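Local coordinates for surface presentation of antigens protein SpaO (PDB 4YX7) that takes part in the secretory pathway that presents the surface determinants Salmonella needs to enter mammalian cells, this piece being an internal domain of the FliN/MopA/SpaO family protein, at residues P11-I16 and E43-A48. Residues are numbered along the deposited sequence; the frame is centred on the assembly and turned at random.
Sequences PLRFVI and EVYCYA
Arg13 and Tyr45 face each other as a hydrogen-bonded antiparallel pair, each backbone N donating to the other's O, with Arg13 N 2.8 Å from Tyr45 O. The long arginine chain bends at chi3 (-50°) and reaches across the neighbouring strand, where its guanidinium lays one face over Tyr45 CB, NH2 at 3.4 Å; the phenol ring is turned 41° from the guanidinium plane. Arginine suits the place because its end can also bind where the ladder stops: NH1 and NH2 both donate to Tyr47 O, the NH2 bond being the shorter at 2.9 Å, and this oxygen lies near the guanidinium plane. A water completes the end of the ladder, donating to Pro11 O and accepting from Tyr47 N. Pro11, which has no N-H to offer, instead presents a rigid apolar ring, and its CG lies 3.4 Å from Tyr47 CZ. Val15 CG2 extends the Arg13 and Tyr45 face, 3.8 Å from Tyr45 CD1. On the other face the apolar Leu12, Phe14, Val44 and Cys46 pack together, Phe14 CE2 lying 3.8 Å from Val44 CG2, and Phe54 meets the Phe14 ring edge-to-face. A strand of another protein's chain pairs with residues 11-15, and an acidic side chain there forms a salt bridge with Arg13 NE. The ladder joins edge strand 9-22 to 39-46, consistent with the intertwined beta-strand dimers of FliN-family SpoA domains.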
loop_
_atom_site.group_PDB
_atom_site.type_symbol
_atom_site.label_atom_id
_atom_site.label_comp_id
_atom_site.label_asym_id
_atom_site.label_seq_id
_atom_site.Cartn_x
_atom_site.Cartn_y
_atom_site.Cartn_z
ATOM N N PRO A 11 -4.924 25.275 -12.629
ATOM C CA PRO A 11 -4.141 24.435 -11.722
ATOM C C PRO A 11 -5.014 23.497 -10.907
ATOM O O PRO A 11 -5.681 23.963 -9.988
ATOM C CB PRO A 11 -3.458 25.461 -10.814
ATOM C CG PRO A 11 -4.424 26.569 -10.750
ATOM C CD PRO A 11 -5.136 26.621 -12.075
ATOM N N LEU A 12 -5.009 22.202 -11.210
ATOM C CA LEU A 12 -5.855 21.288 -10.451
ATOM C C LEU A 12 -5.087 20.592 -9.331
ATOM O O LEU A 12 -3.915 20.265 -9.475
ATOM C CB LEU A 12 -6.487 20.250 -11.371
ATOM C CG LEU A 12 -7.246 20.766 -12.590
ATOM C CD1 LEU A 12 -7.850 19.609 -13.330
ATOM C CD2 LEU A 12 -8.314 21.753 -12.193
ATOM N N ARG A 13 -5.758 20.403 -8.201
ATOM C CA ARG A 13 -5.211 19.647 -7.084
ATOM C C ARG A 13 -6.120 18.465 -6.853
ATOM O O ARG A 13 -7.336 18.628 -6.740
ATOM C CB ARG A 13 -5.122 20.496 -5.818
ATOM C CG ARG A 13 -4.395 21.806 -5.995
ATOM C CD ARG A 13 -4.148 22.444 -4.655
ATOM N NE ARG A 13 -5.373 22.496 -3.869
ATOM C CZ ARG A 13 -6.319 23.411 -4.043
ATOM N NH1 ARG A 13 -6.170 24.341 -4.978
ATOM N NH2 ARG A 13 -7.416 23.403 -3.289
ATOM N N PHE A 14 -5.543 17.273 -6.809
ATOM C CA PHE A 14 -6.327 16.085 -6.530
ATOM C C PHE A 14 -6.170 15.730 -5.063
ATOM O O PHE A 14 -5.171 15.175 -4.636
ATOM C CB PHE A 14 -5.918 14.944 -7.466
ATOM C CG PHE A 14 -6.218 15.237 -8.921
ATOM C CD1 PHE A 14 -5.298 15.927 -9.714
ATOM C CD2 PHE A 14 -7.426 14.872 -9.481
ATOM C CE1 PHE A 14 -5.571 16.223 -11.037
ATOM C CE2 PHE A 14 -7.697 15.157 -10.802
ATOM C CZ PHE A 14 -6.765 15.833 -11.581
ATOM N N VAL A 15 -7.187 16.090 -4.296
ATOM C CA VAL A 15 -7.146 16.006 -2.850
ATOM C C VAL A 15 -7.702 14.677 -2.340
ATOM O O VAL A 15 -8.843 14.327 -2.625
ATOM C CB VAL A 15 -7.942 17.170 -2.235
ATOM C CG1 VAL A 15 -7.787 17.186 -0.736
ATOM C CG2 VAL A 15 -7.490 18.482 -2.844
ATOM N N ILE A 16 -6.890 13.951 -1.577
ATOM C CA ILE A 16 -7.294 12.669 -0.998
ATOM C C ILE A 16 -7.685 12.774 0.475
ATOM O O ILE A 16 -8.069 11.785 1.093
ATOM C CB ILE A 16 -6.180 11.616 -1.112
ATOM C CG1 ILE A 16 -4.937 12.072 -0.340
ATOM C CG2 ILE A 16 -5.865 11.333 -2.575
ATOM C CD1 ILE A 16 -3.812 11.083 -0.347
ATOM N N GLU A 43 -11.429 14.623 -4.055
ATOM C CA GLU A 43 -12.008 15.742 -4.791
ATOM C C GLU A 43 -11.010 16.415 -5.720
ATOM O O GLU A 43 -9.824 16.490 -5.424
ATOM C CB GLU A 43 -12.556 16.799 -3.829
ATOM C CG GLU A 43 -13.499 16.307 -2.770
ATOM C CD GLU A 43 -13.330 17.098 -1.483
ATOM O OE1 GLU A 43 -12.172 17.449 -1.161
ATOM O OE2 GLU A 43 -14.343 17.395 -0.809
ATOM N N VAL A 44 -11.511 16.919 -6.840
ATOM C CA VAL A 44 -10.713 17.758 -7.710
ATOM C C VAL A 44 -10.963 19.214 -7.334
ATOM O O VAL A 44 -12.104 19.672 -7.262
ATOM C CB VAL A 44 -11.036 17.538 -9.194
ATOM C CG1 VAL A 44 -9.979 18.186 -10.044
ATOM C CG2 VAL A 44 -11.131 16.064 -9.503
ATOM N N TYR A 45 -9.880 19.928 -7.064
ATOM C CA TYR A 45 -9.953 21.336 -6.730
ATOM C C TYR A 45 -9.202 22.163 -7.761
ATOM O O TYR A 45 -8.171 21.743 -8.287
ATOM C CB TYR A 45 -9.374 21.599 -5.331
ATOM C CG TYR A 45 -10.362 21.465 -4.201
ATOM C CD1 TYR A 45 -10.784 20.223 -3.772
ATOM C CD2 TYR A 45 -10.865 22.588 -3.556
ATOM C CE1 TYR A 45 -11.682 20.093 -2.735
ATOM C CE2 TYR A 45 -11.774 22.469 -2.514
ATOM C CZ TYR A 45 -12.176 21.212 -2.107
ATOM O OH TYR A 45 -13.070 21.067 -1.066
ATOM N N CYS A 46 -9.757 23.329 -8.062
ATOM C CA CYS A 46 -9.037 24.387 -8.735
ATOM C C CYS A 46 -9.160 25.604 -7.845
ATOM O O CYS A 46 -10.233 26.181 -7.734
ATOM C CB CYS A 46 -9.605 24.661 -10.124
ATOM S SG CYS A 46 -8.577 25.751 -11.114
ATOM N N TYR A 47 -8.070 25.975 -7.193
ATOM C CA TYR A 47 -8.124 26.954 -6.114
ATOM C C TYR A 47 -9.153 26.501 -5.063
ATOM O O TYR A 47 -9.138 25.350 -4.641
ATOM C CB TYR A 47 -8.434 28.349 -6.681
ATOM C CG TYR A 47 -7.431 28.787 -7.740
ATOM C CD1 TYR A 47 -6.143 29.157 -7.386
ATOM C CD2 TYR A 47 -7.768 28.823 -9.086
ATOM C CE1 TYR A 47 -5.221 29.554 -8.333
ATOM C CE2 TYR A 47 -6.850 29.218 -10.039
ATOM C CZ TYR A 47 -5.579 29.584 -9.650
ATOM O OH TYR A 47 -4.648 29.980 -10.578
ATOM N N ALA A 48 -10.056 27.382 -4.656
ATOM C CA ALA A 48 -11.011 27.037 -3.600
ATOM C C ALA A 48 -12.289 26.379 -4.137
ATOM O O ALA A 48 -13.205 26.074 -3.367
ATOM C CB ALA A 48 -11.359 28.281 -2.785
HETATM O O HOH W 1 -5.426 24.866 -7.615
#